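Local coordinates for protein thiosulfate sulfurtransferase (Pseudomonas aeruginosa, PDB 1YT8) that probably transfers sulfur from thiosulfate to cyanide, as rhodaneses do, on a single chain that carries four rhodanese-like modules, at residues Gly120-Val123 with Glu124-His128; Glu136-Ala139 with Leu140-Ala143; Trp414-Arg417 with Ser418-Lys421; Phe445-Ala448 with Glu449-Leu453; Gly506-Asp509 with Trp510-Gly513. One frame throughout, in Å; residues are numbered along the deposited sequence.

From the N terminus the five contacts follow one another in series; all are local, so none nests in or crosses another. Contact 1 forms the last turns of helix 114-127, and contact 2 follows in helix 134-142 of the second rhodanese-like module, its centre about 25 Å from that of contact 1. Contact 3 closes a tight turn between strand 413-414 and helix 420-427. Contact 4 lies on helix 441-454 of the same module, and the two touch through Leu420, packed on Glu449 and Leu453. Contact 5, on helix 501-512 near the C terminus, returns to contact 1, where Glu121 CG meets Glu511 O at 3.4 Å.

Contact 1: Gly120-Val123 with Glu124-His128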
loop_
_atom_site.group_PDB
_atom_site.type_symbol
_atom_site.label_atom_id
_atom_site.label_comp_id
_atom_site.label_asym_id
_atom_site.label_seq_id
_atom_site.Cartn_x
_atom_site.Cartn_y
_atom_site.Cartn_z
ATOM N N GLY A 120 -11.107 -10.684 -1.598
ATOM C CA GLY A 120 -12.395 -10.020 -1.683
ATOM C C GLY A 120 -13.368 -10.790 -2.559
ATOM O O GLY A 120 -14.553 -10.925 -2.233
ATOM N N GLU A 121 -12.866 -11.305 -3.675
ATOM C CA GLU A 121 -13.705 -12.068 -4.584
ATOM C C GLU A 121 -14.133 -13.378 -3.928
ATOM O O GLU A 121 -15.248 -13.849 -4.153
ATOM C CB GLU A 121 -12.960 -12.349 -5.894
ATOM C CG GLU A 121 -12.658 -11.100 -6.734
ATOM C CD GLU A 121 -13.900 -10.279 -7.059
ATOM O OE1 GLU A 121 -14.961 -10.881 -7.345
ATOM O OE2 GLU A 121 -13.813 -9.030 -7.043
ATOM N N LEU A 122 -13.245 -13.959 -3.123
ATOM C CA LEU A 122 -13.544 -15.210 -2.419
ATOM C C LEU A 122 -14.683 -14.997 -1.424
ATOM O O LEU A 122 -15.552 -15.864 -1.265
ATOM C CB LEU A 122 -12.304 -15.718 -1.676
ATOM C CG LEU A 122 -12.444 -17.067 -0.958
ATOM C CD1 LEU A 122 -12.706 -18.170 -1.988
ATOM C CD2 LEU A 122 -11.172 -17.370 -0.182
ATOM N N VAL A 123 -14.674 -13.849 -0.752
ATOM C CA VAL A 123 -15.722 -13.531 0.208
ATOM C C VAL A 123 -17.082 -13.488 -0.494
ATOM O O VAL A 123 -18.043 -14.104 -0.018
ATOM C CB VAL A 123 -15.442 -12.179 0.929
ATOM C CG1 VAL A 123 -16.634 -11.778 1.791
ATOM C CG2 VAL A 123 -14.198 -12.311 1.815
ATOM N N GLU A 124 -17.174 -12.785 -1.624
ATOM C CA GLU A 124 -18.449 -12.713 -2.335
ATOM C C GLU A 124 -18.868 -14.087 -2.838
ATOM O O GLU A 124 -20.043 -14.451 -2.775
ATOM C CB GLU A 124 -18.386 -11.757 -3.534
ATOM C CG GLU A 124 -19.770 -11.512 -4.146
ATOM C CD GLU A 124 -19.746 -10.621 -5.374
ATOM O OE1 GLU A 124 -19.297 -11.085 -6.443
ATOM O OE2 GLU A 124 -20.176 -9.454 -5.268
ATOM N N ALA A 125 -17.906 -14.850 -3.344
ATOM C CA ALA A 125 -18.205 -16.184 -3.857
ATOM C C ALA A 125 -18.750 -17.100 -2.759
ATOM O O ALA A 125 -19.690 -17.869 -2.985
ATOM C CB ALA A 125 -16.950 -16.795 -4.473
ATOM N N GLU A 126 -18.168 -17.006 -1.568
ATOM C CA GLU A 126 -18.574 -17.846 -0.445
ATOM C C GLU A 126 -19.793 -17.371 0.334
ATOM O O GLU A 126 -20.616 -18.185 0.756
ATOM C CB GLU A 126 -17.409 -18.010 0.534
ATOM C CG GLU A 126 -16.208 -18.742 -0.042
ATOM C CD GLU A 126 -16.550 -20.144 -0.493
ATOM O OE1 GLU A 126 -16.989 -20.950 0.353
ATOM O OE2 GLU A 126 -16.383 -20.441 -1.695
ATOM N N ARG A 127 -19.907 -16.065 0.538
ATOM C CA ARG A 127 -21.023 -15.524 1.311
ATOM C C ARG A 127 -22.132 -14.898 0.475
ATOM O O ARG A 127 -23.162 -14.480 1.014
ATOM C CB ARG A 127 -20.501 -14.495 2.321
ATOM C CG ARG A 127 -19.508 -15.062 3.333
ATOM C CD ARG A 127 -20.112 -16.232 4.117
ATOM N NE ARG A 127 -21.331 -15.845 4.817
ATOM C CZ ARG A 127 -21.377 -14.984 5.832
ATOM N NH1 ARG A 127 -20.265 -14.415 6.281
ATOM N NH2 ARG A 127 -22.541 -14.681 6.392
ATOM N N HIS A 128 -21.927 -14.841 -0.836
ATOM C CA HIS A 128 -22.913 -14.251 -1.741
ATOM C C HIS A 128 -23.272 -12.841 -1.276
ATOM O O HIS A 128 -24.441 -12.459 -1.264
ATOM C CB HIS A 128 -24.167 -15.127 -1.787
ATOM C CG HIS A 128 -23.877 -16.562 -2.091
ATOM N ND1 HIS A 128 -23.308 -16.969 -3.279
ATOM C CD2 HIS A 128 -24.026 -17.680 -1.342
ATOM C CE1 HIS A 128 -23.119 -18.276 -3.249
ATOM N NE2 HIS A 128 -23.544 -18.732 -2.084
#
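The flat carboxylates of Glu121 and Glu124 come near each other, OE1 of Glu121 lying 4.4 Å from OE1 of Glu124. Two like charges this close are probably eased by Arg196, which forms salt bridges to Glu121 OE2 through NE and to Glu124 OE1 through NH2. Because Arg196 lines the sulfite pocket, the pair is placed to act as a second shell to that site, probably steadying the arginine. On another side of the helix, Leu122 and Glu126, one turn apart, run side by side in the same direction, with Leu122 CD1 4.0 Å from Glu126 CG. With CG beside its backbone N (chi1 -64°), Glu126 lays CG 3.2 Å from Leu122 O. Beneath these side chains runs the regular i to i+4 ladder: Ala125 N reaches Glu121 O at 3.0 Å, Glu126 N follows onto Leu122 O, and Arg127 N closes on Val123 O at 2.8 Å. His128 then leaves helical geometry with positive phi, its N bonded only weakly to Glu124 O. The stretch is the C-terminal end of helix 114-127. Glu121, Val123 and Arg127 lie against helix 197-208, at Ile200 and Gln204, while Leu122 meets Phe526 and Val528 of the C-terminal tail.

Contact 2: Glu136-Ala139 with Leu140-Ala143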
loop_
_atom_site.group_PDB
_atom_site.type_symbol
_atom_site.label_atom_id
_atom_site.label_comp_id
_atom_site.label_asym_id
_atom_site.label_seq_id
_atom_site.Cartn_x
_atom_site.Cartn_y
_atom_site.Cartn_z
ATOM N N GLU A 136 -29.672 0.307 -10.485
ATOM C CA GLU A 136 -30.611 0.152 -9.383
ATOM C C GLU A 136 -30.390 1.243 -8.346
ATOM O O GLU A 136 -31.347 1.780 -7.786
ATOM C CB GLU A 136 -30.457 -1.224 -8.731
ATOM C CG GLU A 136 -30.957 -2.370 -9.596
ATOM C CD GLU A 136 -30.807 -3.718 -8.923
ATOM O OE1 GLU A 136 -29.652 -4.166 -8.735
ATOM O OE2 GLU A 136 -31.847 -4.326 -8.574
ATOM N N VAL A 137 -29.126 1.569 -8.088
ATOM C CA VAL A 137 -28.802 2.606 -7.114
ATOM C C VAL A 137 -29.230 3.964 -7.662
ATOM O O VAL A 137 -29.718 4.816 -6.920
ATOM C CB VAL A 137 -27.294 2.602 -6.785
ATOM C CG1 VAL A 137 -26.957 3.722 -5.794
ATOM C CG2 VAL A 137 -26.911 1.248 -6.202
ATOM N N GLN A 138 -29.060 4.166 -8.964
ATOM C CA GLN A 138 -29.475 5.425 -9.581
ATOM C C GLN A 138 -30.992 5.581 -9.423
ATOM O O GLN A 138 -31.493 6.677 -9.176
ATOM C CB GLN A 138 -29.126 5.439 -11.069
ATOM C CG GLN A 138 -29.600 6.692 -11.809
ATOM C CD GLN A 138 -28.944 7.956 -11.281
ATOM O OE1 GLN A 138 -29.559 8.747 -10.556
ATOM N NE2 GLN A 138 -27.679 8.143 -11.632
ATOM N N ALA A 139 -31.719 4.479 -9.577
ATOM C CA ALA A 139 -33.172 4.518 -9.444
ATOM C C ALA A 139 -33.555 4.883 -8.012
ATOM O O ALA A 139 -34.499 5.645 -7.789
ATOM C CB ALA A 139 -33.780 3.164 -9.840
ATOM N N LEU A 140 -32.823 4.342 -7.040
ATOM C CA LEU A 140 -33.085 4.649 -5.638
ATOM C C LEU A 140 -32.913 6.152 -5.398
ATOM O O LEU A 140 -33.677 6.768 -4.653
ATOM C CB LEU A 140 -32.137 3.855 -4.726
ATOM C CG LEU A 140 -32.444 2.360 -4.587
ATOM C CD1 LEU A 140 -31.328 1.664 -3.825
ATOM C CD2 LEU A 140 -33.777 2.183 -3.862
ATOM N N LEU A 141 -31.905 6.741 -6.032
ATOM C CA LEU A 141 -31.664 8.175 -5.891
ATOM C C LEU A 141 -32.812 8.949 -6.545
ATOM O O LEU A 141 -33.292 9.943 -5.994
ATOM C CB LEU A 141 -30.334 8.560 -6.548
ATOM C CG LEU A 141 -29.056 8.006 -5.907
ATOM C CD1 LEU A 141 -27.846 8.403 -6.738
ATOM C CD2 LEU A 141 -28.929 8.537 -4.492
ATOM N N ASP A 142 -33.254 8.488 -7.712
ATOM C CA ASP A 142 -34.352 9.144 -8.425
ATOM C C ASP A 142 -35.656 9.017 -7.635
ATOM O O ASP A 142 -36.592 9.795 -7.828
ATOM C CB ASP A 142 -34.557 8.524 -9.816
ATOM C CG ASP A 142 -33.343 8.679 -10.723
ATOM O OD1 ASP A 142 -32.534 9.601 -10.500
ATOM O OD2 ASP A 142 -33.210 7.879 -11.675
ATOM N N ALA A 143 -35.712 8.030 -6.747
ATOM C CA ALA A 143 -36.903 7.792 -5.942
ATOM C C ALA A 143 -36.814 8.453 -4.573
ATOM O O ALA A 143 -37.742 8.352 -3.767
ATOM C CB ALA A 143 -37.123 6.290 -5.783
#
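Helix 134-142, which follows strand 131-132 in the second rhodanese-like module, ends here, and Gln138 and Asp142 meet one turn apart on it. Their side chains run across each other at a slant, the amide and carboxylate planes only 19° apart. In Gln138, CG anti to its own N (chi1 177°) comes 3.8 Å from Asp142 OD2, and the bend at chi2 turns the amide. The carboxylate carbon CG of Asp142 also sits close to the backbone, 3.1 Å from Gln138 O. Two leucines fold back on the preceding turn in the same manner: Leu140 CG lies 3.4 Å from Glu136 O, and Leu141 CG equally near Val137 O. Backbone bonds join the turns, Leu140 N to Glu136 O at 3.0 Å and Asp142 N to Gln138 O at 2.9 Å. The last rung, from Ala143 N to Ala139 O, is weak, with an N-H...O angle of 125°, as the chain leaves the helix. Val137, Gln138 and Leu141 pack on Trp225 of helix 221-227, while Val137 and Leu140 touch Leu132 of strand 131-132. This is the amphipathic end of a helix flanking the parallel sheet of a rhodanese alpha/beta domain.

Contact 3: Trp414-Arg417 with Ser418-Lys421; sequences WVLR and SQLK
Ser418 begins the second half of a type I beta turn, Leu416 to Gln419, which carries the chain from strand 413-414 of the fourth rhodanese-like module toward helix 420-427. Its OG stands 4.0 Å from Leu416 CB and is hydrogen-bonded to Glu31, a residue of the first rhodanese-like module. Just before it, Arg417 stretches fully out from CG to NE and forms a salt bridge to Glu52 and a hydrogen bond to Ser49 O, so the turn contributes three polar links to that module.

Gln419 follows at the N-cap position and closes the turn: its N bonds to Leu416 O at 3.0 Å, with an N-H...O angle of 159°. The donor stands well above the carbonyl plane, 62° out of it. The Gln419 side chain runs beside that of Leu416 in the same direction, and Gln419 CD comes 3.8 Å from Leu416 CD1. Beyond them, Gln419 also touches Pro485 and Ile487.

Leu420 opens the helix. With CG anti to its carbonyl carbon (chi1 -79°), it lays CG 3.4 Å from Arg417 O and sends CD2 across to Val415, where Leu420 CD2 and Val415 CG2 are 4.2 Å apart. Leu420 also meets helix 441-454. A water links the residue to the turn: it lies 2.7 Å from Arg417 O and accepts the Leu420 N-H at 3.3 Å.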
loop_
_atom_site.group_PDB
_atom_site.type_symbol
_atom_site.label_atom_id
_atom_site.label_comp_id
_atom_site.label_asym_id
_atom_site.label_seq_id
_atom_site.Cartn_x
_atom_site.Cartn_y
_atom_site.Cartn_z
ATOM N N TRP A 414 14.800 13.669 -15.062
ATOM C CA TRP A 414 14.209 12.641 -14.216
ATOM C C TRP A 414 14.886 11.309 -14.523
ATOM O O TRP A 414 15.129 10.974 -15.685
ATOM C CB TRP A 414 12.699 12.511 -14.457
ATOM C CG TRP A 414 12.093 11.455 -13.582
ATOM C CD1 TRP A 414 11.840 11.546 -12.242
ATOM C CD2 TRP A 414 11.762 10.114 -13.963
ATOM N NE1 TRP A 414 11.378 10.341 -11.763
ATOM C CE2 TRP A 414 11.321 9.444 -12.797
ATOM C CE3 TRP A 414 11.799 9.410 -15.176
ATOM C CZ2 TRP A 414 10.918 8.101 -12.807
ATOM C CZ3 TRP A 414 11.398 8.071 -15.186
ATOM C CH2 TRP A 414 10.964 7.433 -14.005
ATOM N N VAL A 415 15.182 10.546 -13.477
ATOM C CA VAL A 415 15.838 9.258 -13.646
ATOM C C VAL A 415 15.312 8.204 -12.682
ATOM O O VAL A 415 14.693 8.519 -11.663
ATOM C CB VAL A 415 17.366 9.360 -13.401
ATOM C CG1 VAL A 415 17.999 10.340 -14.376
ATOM C CG2 VAL A 415 17.627 9.801 -11.972
ATOM N N LEU A 416 15.567 6.951 -13.033
ATOM C CA LEU A 416 15.213 5.802 -12.216
ATOM C C LEU A 416 16.536 5.395 -11.587
ATOM O O LEU A 416 17.523 5.199 -12.296
ATOM C CB LEU A 416 14.710 4.645 -13.079
ATOM C CG LEU A 416 13.275 4.659 -13.596
ATOM C CD1 LEU A 416 13.059 3.455 -14.508
ATOM C CD2 LEU A 416 12.306 4.626 -12.417
ATOM N N ARG A 417 16.572 5.271 -10.270
ATOM C CA ARG A 417 17.808 4.879 -9.618
ATOM C C ARG A 417 18.257 3.498 -10.092
ATOM O O ARG A 417 19.454 3.209 -10.143
ATOM C CB ARG A 417 17.632 4.872 -8.100
ATOM C CG ARG A 417 18.905 4.502 -7.360
ATOM C CD ARG A 417 18.691 4.472 -5.870
ATOM N NE ARG A 417 19.841 3.909 -5.171
ATOM C CZ ARG A 417 19.767 3.313 -3.988
ATOM N NH1 ARG A 417 18.594 3.207 -3.374
ATOM N NH2 ARG A 417 20.859 2.809 -3.425
ATOM N N SER A 418 17.289 2.661 -10.457
ATOM C CA SER A 418 17.558 1.298 -10.911
ATOM C C SER A 418 18.123 1.206 -12.325
ATOM O O SER A 418 18.554 0.137 -12.750
ATOM C CB SER A 418 16.278 0.457 -10.830
ATOM O OG SER A 418 15.290 0.938 -11.727
ATOM N N GLN A 419 18.118 2.324 -13.047
ATOM C CA GLN A 419 18.629 2.353 -14.415
ATOM C C GLN A 419 19.566 3.538 -14.637
ATOM O O GLN A 419 19.529 4.185 -15.686
ATOM C CB GLN A 419 17.457 2.422 -15.405
ATOM C CG GLN A 419 16.540 1.205 -15.353
ATOM C CD GLN A 419 15.450 1.230 -16.410
ATOM O OE1 GLN A 419 15.584 1.883 -17.447
ATOM N NE2 GLN A 419 14.371 0.494 -16.162
ATOM N N LEU A 420 20.419 3.804 -13.653
ATOM C CA LEU A 420 21.350 4.922 -13.736
ATOM C C LEU A 420 22.392 4.812 -14.846
ATOM O O LEU A 420 22.747 5.817 -15.461
ATOM C CB LEU A 420 22.050 5.126 -12.390
ATOM C CG LEU A 420 21.243 5.850 -11.308
ATOM C CD1 LEU A 420 22.000 5.814 -9.992
ATOM C CD2 LEU A 420 20.987 7.296 -11.740
ATOM N N LYS A 421 22.890 3.607 -15.104
ATOM C CA LYS A 421 23.897 3.445 -16.146
ATOM C C LYS A 421 23.360 3.977 -17.467
ATOM O O LYS A 421 23.995 4.803 -18.128
ATOM C CB LYS A 421 24.283 1.972 -16.303
ATOM C CG LYS A 421 25.364 1.733 -17.351
ATOM C CD LYS A 421 25.723 0.258 -17.444
ATOM C CE LYS A 421 26.872 0.020 -18.419
ATOM N NZ LYS A 421 26.520 0.410 -19.814
HETATM O O HOH W 1 21.263 1.577 -11.410
#

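Contact 4: Phe445-Ala448 with Glu449-Leu453; sequences FAVA and EVQAL
Phe445 O and Glu449 N, 5.3 Å apart, are joined by a water in place of a direct helical bond. That water donates to Phe445 O at 2.7 Å and accepts from Glu449 N at 2.9 Å, so both are satisfied although the turn is spread. A second water donates to Glu449 OE1 at 2.8 Å and reaches Phe445 O only weakly. The same OE1 forms a salt bridge with Arg82, so this oxygen has two partners, and the extended Glu449 chain carries it away from the helix to meet them. Further on the helix is regular. Val450 N bonds to Ala446 O with an angle of 166°, Gln451 N to Val447 O, and Ala452 N to Ala448 O at 3.0 Å. A chi1 of -66° sets Gln451 CG 3.2 Å from Val447 O, the acceptor of its own N-H, and the chain runs on extended. The two side chains cross at an angle, Gln451 CD 3.8 Å from Val447 CG1. Val450 CG2 likewise lies close to Ala446 O, at 3.3 Å. On the inner face, Val447 and Val450 touch Leu435 and Val458. Helix 441-454 is the connection of a beta-alpha-beta crossover between parallel strands 432-436 and 458-461, as in rhodanese domains.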
loop_
_atom_site.group_PDB
_atom_site.type_symbol
_atom_site.label_atom_id
_atom_site.label_comp_id
_atom_site.label_asym_id
_atom_site.label_seq_id
_atom_site.Cartn_x
_atom_site.Cartn_y
_atom_site.Cartn_z
ATOM N N PHE A 445 21.217 8.157 -1.165
ATOM C CA PHE A 445 21.589 6.755 -1.325
ATOM C C PHE A 445 22.124 6.452 -2.719
ATOM O O PHE A 445 22.705 5.388 -2.950
ATOM C CB PHE A 445 20.381 5.857 -1.030
ATOM C CG PHE A 445 20.104 5.683 0.434
ATOM C CD1 PHE A 445 20.830 4.765 1.189
ATOM C CD2 PHE A 445 19.145 6.462 1.072
ATOM C CE1 PHE A 445 20.604 4.626 2.557
ATOM C CE2 PHE A 445 18.914 6.330 2.438
ATOM C CZ PHE A 445 19.647 5.409 3.182
ATOM N N ALA A 446 21.942 7.394 -3.642
ATOM C CA ALA A 446 22.390 7.214 -5.018
ATOM C C ALA A 446 23.735 7.859 -5.339
ATOM O O ALA A 446 24.302 7.612 -6.404
ATOM C CB ALA A 446 21.323 7.744 -5.979
ATOM N N VAL A 447 24.247 8.680 -4.428
ATOM C CA VAL A 447 25.518 9.360 -4.659
ATOM C C VAL A 447 26.660 8.420 -5.043
ATOM O O VAL A 447 27.332 8.634 -6.054
ATOM C CB VAL A 447 25.940 10.189 -3.419
ATOM C CG1 VAL A 447 27.324 10.799 -3.636
ATOM C CG2 VAL A 447 24.919 11.292 -3.169
ATOM N N ALA A 448 26.877 7.379 -4.245
ATOM C CA ALA A 448 27.958 6.434 -4.508
ATOM C C ALA A 448 27.901 5.807 -5.897
ATOM O O ALA A 448 28.934 5.662 -6.559
ATOM C CB ALA A 448 27.971 5.339 -3.437
ATOM N N GLU A 449 26.707 5.431 -6.344
ATOM C CA GLU A 449 26.569 4.821 -7.660
ATOM C C GLU A 449 26.850 5.819 -8.779
ATOM O O GLU A 449 27.508 5.490 -9.764
ATOM C CB GLU A 449 25.171 4.228 -7.856
ATOM C CG GLU A 449 25.115 3.344 -9.092
ATOM C CD GLU A 449 23.777 2.672 -9.316
ATOM O OE1 GLU A 449 22.979 2.557 -8.362
ATOM O OE2 GLU A 449 23.538 2.241 -10.462
ATOM N N VAL A 450 26.352 7.039 -8.637
ATOM C CA VAL A 450 26.594 8.036 -9.670
ATOM C C VAL A 450 28.096 8.316 -9.769
ATOM O O VAL A 450 28.640 8.455 -10.866
ATOM C CB VAL A 450 25.826 9.347 -9.386
ATOM C CG1 VAL A 450 26.154 10.374 -10.457
ATOM C CG2 VAL A 450 24.314 9.073 -9.375
ATOM N N GLN A 451 28.769 8.383 -8.625
ATOM C CA GLN A 451 30.209 8.623 -8.627
ATOM C C GLN A 451 30.931 7.481 -9.328
ATOM O O GLN A 451 31.838 7.704 -10.127
ATOM C CB GLN A 451 30.745 8.735 -7.199
ATOM C CG GLN A 451 30.242 9.926 -6.420
ATOM C CD GLN A 451 30.727 9.901 -4.991
ATOM O OE1 GLN A 451 30.548 8.909 -4.286
ATOM N NE2 GLN A 451 31.344 10.992 -4.551
ATOM N N ALA A 452 30.522 6.252 -9.024
ATOM C CA ALA A 452 31.146 5.072 -9.621
ATOM C C ALA A 452 30.955 4.999 -11.132
ATOM O O ALA A 452 31.905 4.747 -11.878
ATOM C CB ALA A 452 30.600 3.804 -8.964
ATOM N N LEU A 453 29.727 5.230 -11.585
ATOM C CA LEU A 453 29.422 5.171 -13.009
ATOM C C LEU A 453 30.009 6.321 -13.829
ATOM O O LEU A 453 30.414 6.123 -14.977
ATOM C CB LEU A 453 27.901 5.130 -13.216
ATOM C CG LEU A 453 27.171 3.898 -12.675
ATOM C CD1 LEU A 453 25.667 4.166 -12.635
ATOM C CD2 LEU A 453 27.492 2.687 -13.551
HETATM O O HOH W 2 24.713 4.425 -4.489
HETATM O O HOH W 3 22.514 3.809 -5.956
#

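Contact 5: Gly506-Asp509 with Trp510-Gly513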
loop_
_atom_site.group_PDB
_atom_site.type_symbol
_atom_site.label_atom_id
_atom_site.label_comp_id
_atom_site.label_asym_id
_atom_site.label_seq_id
_atom_site.Cartn_x
_atom_site.Cartn_y
_atom_site.Cartn_z
ATOM N N GLY A 506 -11.706 -3.982 -18.229
ATOM C CA GLY A 506 -10.693 -5.023 -18.183
ATOM C C GLY A 506 -10.297 -5.343 -16.755
ATOM O O GLY A 506 -9.960 -6.482 -16.432
ATOM N N TYR A 507 -10.333 -4.326 -15.898
ATOM C CA TYR A 507 -9.991 -4.496 -14.492
ATOM C C TYR A 507 -11.037 -5.394 -13.832
ATOM O O TYR A 507 -10.702 -6.292 -13.057
ATOM C CB TYR A 507 -9.954 -3.140 -13.785
ATOM C CG TYR A 507 -9.531 -3.230 -12.339
ATOM C CD1 TYR A 507 -8.213 -3.543 -11.997
ATOM C CD2 TYR A 507 -10.452 -3.039 -11.309
ATOM C CE1 TYR A 507 -7.826 -3.666 -10.664
ATOM C CE2 TYR A 507 -10.075 -3.162 -9.974
ATOM C CZ TYR A 507 -8.762 -3.475 -9.660
ATOM O OH TYR A 507 -8.386 -3.600 -8.343
ATOM N N LEU A 508 -12.306 -5.150 -14.142
ATOM C CA LEU A 508 -13.387 -5.958 -13.586
ATOM C C LEU A 508 -13.276 -7.402 -14.070
ATOM O O LEU A 508 -13.460 -8.346 -13.293
ATOM C CB LEU A 508 -14.746 -5.380 -13.994
ATOM C CG LEU A 508 -15.068 -3.955 -13.529
ATOM C CD1 LEU A 508 -16.440 -3.559 -14.060
ATOM C CD2 LEU A 508 -15.037 -3.873 -12.000
ATOM N N ASP A 509 -12.976 -7.572 -15.355
ATOM C CA ASP A 509 -12.839 -8.908 -15.923
ATOM C C ASP A 509 -11.700 -9.647 -15.235
ATOM O O ASP A 509 -11.783 -10.850 -14.999
ATOM C CB ASP A 509 -12.564 -8.849 -17.429
ATOM C CG ASP A 509 -13.717 -8.256 -18.215
ATOM O OD1 ASP A 509 -14.878 -8.401 -17.785
ATOM O OD2 ASP A 509 -13.459 -7.655 -19.278
ATOM N N TRP A 510 -10.628 -8.922 -14.922
ATOM C CA TRP A 510 -9.491 -9.526 -14.246
ATOM C C TRP A 510 -9.916 -10.037 -12.866
ATOM O O TRP A 510 -9.598 -11.166 -12.492
ATOM C CB TRP A 510 -8.350 -8.512 -14.105
ATOM C CG TRP A 510 -7.282 -8.949 -13.148
ATOM C CD1 TRP A 510 -6.377 -9.957 -13.325
ATOM C CD2 TRP A 510 -7.048 -8.422 -11.838
ATOM N NE1 TRP A 510 -5.592 -10.091 -12.204
ATOM C CE2 TRP A 510 -5.984 -9.160 -11.275
ATOM C CE3 TRP A 510 -7.636 -7.396 -11.085
ATOM C CZ2 TRP A 510 -5.495 -8.909 -9.990
ATOM C CZ3 TRP A 510 -7.150 -7.144 -9.804
ATOM C CH2 TRP A 510 -6.087 -7.900 -9.271
ATOM N N GLU A 511 -10.644 -9.218 -12.113
ATOM C CA GLU A 511 -11.084 -9.640 -10.786
ATOM C C GLU A 511 -12.028 -10.838 -10.871
ATOM O O GLU A 511 -12.033 -11.695 -9.986
ATOM C CB GLU A 511 -11.744 -8.472 -10.037
ATOM C CG GLU A 511 -10.769 -7.325 -9.755
ATOM C CD GLU A 511 -11.324 -6.259 -8.821
ATOM O OE1 GLU A 511 -12.464 -5.796 -9.037
ATOM O OE2 GLU A 511 -10.608 -5.870 -7.875
ATOM N N PHE A 512 -12.802 -10.908 -11.950
ATOM C CA PHE A 512 -13.745 -12.006 -12.168
ATOM C C PHE A 512 -13.037 -13.363 -12.234
ATOM O O PHE A 512 -13.639 -14.403 -11.955
ATOM C CB PHE A 512 -14.511 -11.777 -13.475
ATOM C CG PHE A 512 -15.581 -12.808 -13.753
ATOM C CD1 PHE A 512 -16.810 -12.751 -13.101
ATOM C CD2 PHE A 512 -15.357 -13.834 -14.670
ATOM C CE1 PHE A 512 -17.806 -13.703 -13.359
ATOM C CE2 PHE A 512 -16.344 -14.791 -14.935
ATOM C CZ PHE A 512 -17.570 -14.723 -14.277
ATOM N N GLY A 513 -11.760 -13.357 -12.604
ATOM C CA GLY A 513 -11.033 -14.612 -12.706
ATOM C C GLY A 513 -10.103 -14.945 -11.553
ATOM O O GLY A 513 -9.411 -15.965 -11.596
#
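Tyr507 is flanked by Trp510 and Glu511 of the next turn. Its CE1 lies 3.6 Å from Trp510 CZ3, and the two rings meet at a slant, their planes 39° apart and the centroids of the phenol and the six-membered ring 5.5 Å apart. Tyr507 reaches this place with CG anti to its backbone N (chi1 -177°). Glu511 approaches the same ring from one face: its CG stands 4.2 Å above the plane, displaced toward the rim, and the carboxylate slants across it, with CD 3.5 Å from Tyr507 CE2. That carboxylate has a buried oxygen, OE1, without a polar partner in the model. The indole of Trp510 in turn has Tyr507 O at its edge, in plane.

What positions these groups begins with the backbone. Trp510 N bonds to Gly506 O at 2.9 Å, Glu511 N to Tyr507 O at 3.1 Å and Phe512 N to Leu508 O, while Gly513 N reaches Asp509 O only weakly. One step out, Lys117 is hydrogen-bonded to Tyr507 OH, Tyr494 meets the Tyr507 ring, and Gln505 holds Asp509 OD1. A sulfite, probably from the crystallisation liquor, lies about 5 Å from the Tyr507 side chain, and Glu511 touches Arg196, one of the sulfite-pocket residues, consistent with a cluster bordering that pocket.

Helix 501-512 thus packs against two helices: Trp510 and Glu511 lean on helix 114-127, and Tyr507 and Leu508 pack on Ile223 of helix 221-227.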